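Local coordinates for putative sugar kinase PH1459 (PDB 3EWM), which probably phosphorylates a sugar, perhaps fructose, at the expense of ATP, as a member of the pfkB carbohydrate kinase family, at residues A[207-220]-A[223-235]. Sequence-based numbering, arbitrary orientation.
Sequences KGSMLTAITLGPKG and LIKNETVVDVPSY
The peptide groups of Thr212 and Ile224 bond to each other in both directions, each N lying in the plane of the carbonyl it serves: Thr212 N reaches Ile224 O at 2.9 Å, and Ile224 N returns to Thr212 O at 2.7 Å. The side chains of this hydrogen-bonded antiparallel pair lie on one face of the sheet, those of the neighbouring pair Ala213 and Leu223 on the other. On the first, the side chain of Ile214 crosses that of Ile224 obliquely, CG1 touching CD1 at 3.5 Å, with helix 193-200 packed on Ile214. On the second, CB of Ala213 meets CD2 of Leu223 at 3.7 Å, beneath helix 245-259.

In the loop between strands 211-215 and 220-225, the carbonyl of Lys219 is approached differently: Ser234 N, 2.9 Å from Lys219 O, stands 47° above its plane, missing the lone pairs. The carboxylate of Asp231 presents OD1 to CD1 of Leu216 at 3.9 Å, while its OD2 forms a salt bridge with Arg222.

At the other end, Lys225 extends along the Met210 carbonyl, then bends at its last torsion (chi4 56°), bringing NZ to Met210 O at 2.7 Å. The C=O...N angle of 121° places the ammonium on a lone pair, and water 3 links the same nitrogen to Ser209 O. A methionine in its place would probably leave Met210 O without this donor and break the water bridge to Ser209. Lys207 NZ donates to Asn226 O at 3.2 Å, and water 1 joins it to Thr212 OG1 and Ile224 O.

Strand 211-215 pairs antiparallel with 220-225, which passes through a type II' turn (Lys225-Thr228) into 228-233. This antiparallel meander ends the mixed central sheet of the ribokinase-like fold; its first hairpin carries ATP-binding Thr215 and Gly220.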
# COMPACT_ATOMS: atom_id res chain seq x y z
N LYS A 207 -30.36 5.02 13.37
CA LYS A 207 -31.34 4.04 13.77
C LYS A 207 -31.56 3.16 12.57
O LYS A 207 -31.75 3.68 11.45
CB LYS A 207 -32.64 4.77 14.14
CG LYS A 207 -33.83 3.88 14.48
CD LYS A 207 -35.05 4.71 14.95
CE LYS A 207 -36.02 3.85 15.78
NZ LYS A 207 -35.35 3.17 16.95
N GLY A 208 -31.51 1.85 12.77
CA GLY A 208 -31.99 0.91 11.75
C GLY A 208 -33.51 0.86 11.82
O GLY A 208 -34.09 1.27 12.82
N SER A 209 -34.17 0.38 10.76
CA SER A 209 -35.63 0.30 10.77
C SER A 209 -36.12 -0.82 11.71
O SER A 209 -37.20 -0.72 12.33
CB SER A 209 -36.14 0.09 9.34
OG SER A 209 -35.75 -1.17 8.86
N MSE A 210 -35.31 -1.86 11.85
CA MSE A 210 -35.66 -3.01 12.65
C MSE A 210 -34.90 -3.05 13.98
O MSE A 210 -35.46 -3.46 15.00
CB MSE A 210 -35.38 -4.28 11.85
CG MSE A 210 -35.00 -5.50 12.68
SE MSE A 210 -34.72 -7.12 11.62
CE MSE A 210 -36.57 -7.48 11.11
N LEU A 211 -33.64 -2.64 13.95
CA LEU A 211 -32.77 -2.77 15.11
C LEU A 211 -31.55 -1.88 15.04
O LEU A 211 -30.91 -1.73 14.00
CB LEU A 211 -32.32 -4.23 15.28
CG LEU A 211 -31.38 -4.53 16.44
CD1 LEU A 211 -32.17 -4.55 17.74
CD2 LEU A 211 -30.64 -5.84 16.23
N THR A 212 -31.20 -1.30 16.18
CA THR A 212 -30.00 -0.49 16.26
C THR A 212 -29.14 -1.06 17.38
O THR A 212 -29.63 -1.31 18.48
CB THR A 212 -30.35 0.98 16.56
OG1 THR A 212 -31.33 1.41 15.62
CG2 THR A 212 -29.14 1.85 16.44
N ALA A 213 -27.86 -1.26 17.07
CA ALA A 213 -26.90 -1.70 18.06
C ALA A 213 -25.95 -0.56 18.26
O ALA A 213 -25.27 -0.13 17.32
CB ALA A 213 -26.17 -2.95 17.60
N ILE A 214 -25.92 -0.02 19.48
CA ILE A 214 -25.03 1.08 19.78
C ILE A 214 -23.94 0.54 20.68
O ILE A 214 -24.23 0.06 21.78
CB ILE A 214 -25.74 2.31 20.45
CG1 ILE A 214 -26.82 2.92 19.54
CG2 ILE A 214 -24.73 3.38 20.82
CD1 ILE A 214 -26.39 3.20 18.10
N THR A 215 -22.70 0.60 20.20
CA THR A 215 -21.57 0.12 20.97
C THR A 215 -21.07 1.21 21.93
O THR A 215 -21.03 2.40 21.61
CB THR A 215 -20.44 -0.39 20.05
OG1 THR A 215 -20.00 0.68 19.19
CG2 THR A 215 -20.94 -1.57 19.19
N LEU A 216 -20.71 0.78 23.13
CA LEU A 216 -20.20 1.71 24.13
C LEU A 216 -18.75 1.36 24.50
O LEU A 216 -18.30 1.59 25.62
CB LEU A 216 -21.16 1.77 25.34
CG LEU A 216 -22.68 1.77 25.05
CD1 LEU A 216 -23.51 1.44 26.29
CD2 LEU A 216 -23.21 3.07 24.40
N GLY A 217 -18.02 0.82 23.53
CA GLY A 217 -16.63 0.41 23.70
C GLY A 217 -16.48 -0.79 24.62
O GLY A 217 -17.22 -1.78 24.49
N PRO A 218 -15.52 -0.72 25.56
CA PRO A 218 -15.35 -1.73 26.63
C PRO A 218 -16.55 -1.87 27.57
O PRO A 218 -16.74 -2.94 28.14
CB PRO A 218 -14.12 -1.22 27.40
CG PRO A 218 -13.37 -0.38 26.39
CD PRO A 218 -14.46 0.31 25.62
N LYS A 219 -17.34 -0.81 27.73
CA LYS A 219 -18.48 -0.81 28.66
C LYS A 219 -19.61 -1.76 28.23
O LYS A 219 -20.41 -2.20 29.06
CB LYS A 219 -19.05 0.60 28.82
CG LYS A 219 -18.06 1.61 29.35
CD LYS A 219 -18.76 2.90 29.77
CE LYS A 219 -17.76 4.04 29.98
NZ LYS A 219 -17.49 4.80 28.73
N GLY A 220 -19.65 -2.08 26.95
CA GLY A 220 -20.67 -2.98 26.44
C GLY A 220 -21.41 -2.31 25.31
O GLY A 220 -20.83 -1.57 24.53
N LEU A 223 -29.02 -2.35 22.66
CA LEU A 223 -29.84 -2.73 21.52
C LEU A 223 -31.14 -1.98 21.59
O LEU A 223 -31.82 -2.00 22.61
CB LEU A 223 -30.12 -4.23 21.50
CG LEU A 223 -28.90 -5.14 21.34
CD1 LEU A 223 -29.35 -6.57 21.34
CD2 LEU A 223 -28.12 -4.80 20.08
N ILE A 224 -31.47 -1.30 20.50
CA ILE A 224 -32.67 -0.48 20.44
C ILE A 224 -33.60 -1.01 19.37
O ILE A 224 -33.22 -1.18 18.21
CB ILE A 224 -32.32 0.99 20.16
CG1 ILE A 224 -31.32 1.50 21.20
CG2 ILE A 224 -33.60 1.86 20.17
CD1 ILE A 224 -30.07 2.03 20.58
N LYS A 225 -34.84 -1.28 19.77
CA LYS A 225 -35.91 -1.54 18.83
C LYS A 225 -37.08 -0.65 19.18
O LYS A 225 -37.62 -0.72 20.30
CB LYS A 225 -36.31 -3.02 18.81
CG LYS A 225 -37.37 -3.30 17.77
CD LYS A 225 -37.37 -4.74 17.32
CE LYS A 225 -38.36 -4.96 16.17
NZ LYS A 225 -38.10 -4.06 14.99
N ASN A 226 -37.45 0.20 18.22
CA ASN A 226 -38.44 1.26 18.43
C ASN A 226 -38.06 2.10 19.64
O ASN A 226 -37.07 2.83 19.59
CB ASN A 226 -39.85 0.67 18.54
CG ASN A 226 -40.19 -0.21 17.36
OD1 ASN A 226 -40.67 -1.34 17.53
ND2 ASN A 226 -39.93 0.29 16.16
N GLU A 227 -38.83 1.98 20.72
CA GLU A 227 -38.57 2.73 21.95
C GLU A 227 -37.83 1.87 22.97
O GLU A 227 -37.29 2.40 23.94
CB GLU A 227 -39.89 3.23 22.58
CG GLU A 227 -41.13 3.07 21.69
CD GLU A 227 -41.80 1.71 21.83
OE1 GLU A 227 -42.91 1.66 22.40
OE2 GLU A 227 -41.21 0.69 21.39
N THR A 228 -37.81 0.56 22.74
CA THR A 228 -37.18 -0.40 23.65
C THR A 228 -35.66 -0.29 23.57
O THR A 228 -35.08 -0.38 22.49
CB THR A 228 -37.58 -1.86 23.34
OG1 THR A 228 -39.00 -1.95 23.18
CG2 THR A 228 -37.12 -2.80 24.46
N VAL A 229 -35.05 -0.06 24.73
CA VAL A 229 -33.60 -0.06 24.87
C VAL A 229 -33.20 -1.21 25.79
O VAL A 229 -33.67 -1.28 26.93
CB VAL A 229 -33.09 1.29 25.42
CG1 VAL A 229 -31.59 1.29 25.61
CG2 VAL A 229 -33.50 2.42 24.51
N VAL A 230 -32.37 -2.12 25.29
CA VAL A 230 -31.77 -3.18 26.11
C VAL A 230 -30.28 -2.88 26.28
O VAL A 230 -29.51 -2.93 25.31
CB VAL A 230 -31.97 -4.59 25.51
CG1 VAL A 230 -31.13 -5.65 26.26
CG2 VAL A 230 -33.46 -4.96 25.51
N ASP A 231 -29.89 -2.53 27.50
CA ASP A 231 -28.48 -2.32 27.76
C ASP A 231 -27.79 -3.61 28.13
O ASP A 231 -28.29 -4.38 28.96
CB ASP A 231 -28.24 -1.19 28.78
CG ASP A 231 -28.07 0.17 28.09
OD1 ASP A 231 -26.95 0.72 28.09
OD2 ASP A 231 -29.04 0.67 27.51
N VAL A 232 -26.66 -3.87 27.48
CA VAL A 232 -25.88 -5.08 27.72
C VAL A 232 -24.48 -4.68 28.20
O VAL A 232 -23.61 -4.39 27.38
CB VAL A 232 -25.79 -5.98 26.46
CG1 VAL A 232 -25.16 -7.33 26.81
CG2 VAL A 232 -27.18 -6.20 25.82
N PRO A 233 -24.27 -4.63 29.54
CA PRO A 233 -22.93 -4.31 30.00
C PRO A 233 -21.98 -5.44 29.65
O PRO A 233 -22.39 -6.60 29.55
CB PRO A 233 -23.08 -4.18 31.53
CG PRO A 233 -24.34 -4.85 31.87
CD PRO A 233 -25.22 -4.83 30.65
N SER A 234 -20.73 -5.09 29.43
CA SER A 234 -19.74 -6.09 29.06
C SER A 234 -19.44 -7.02 30.22
O SER A 234 -19.59 -6.66 31.40
CB SER A 234 -18.47 -5.42 28.58
OG SER A 234 -18.03 -4.49 29.55
N TYR A 235 -19.03 -8.23 29.88
CA TYR A 235 -18.46 -9.13 30.84
C TYR A 235 -17.09 -8.61 31.26
O TYR A 235 -16.39 -7.98 30.46
CB TYR A 235 -18.40 -10.55 30.27
CG TYR A 235 -19.63 -11.36 30.61
CD1 TYR A 235 -19.59 -12.76 30.62
CD2 TYR A 235 -20.83 -10.73 30.98
CE1 TYR A 235 -20.72 -13.50 30.95
CE2 TYR A 235 -21.96 -11.46 31.32
CZ TYR A 235 -21.90 -12.85 31.31
OH TYR A 235 -23.01 -13.58 31.64
O HOH W 1 -33.81 0.71 16.51
O HOH W 2 -35.89 0.11 15.24
O HOH W 3 -38.66 -1.37 14.49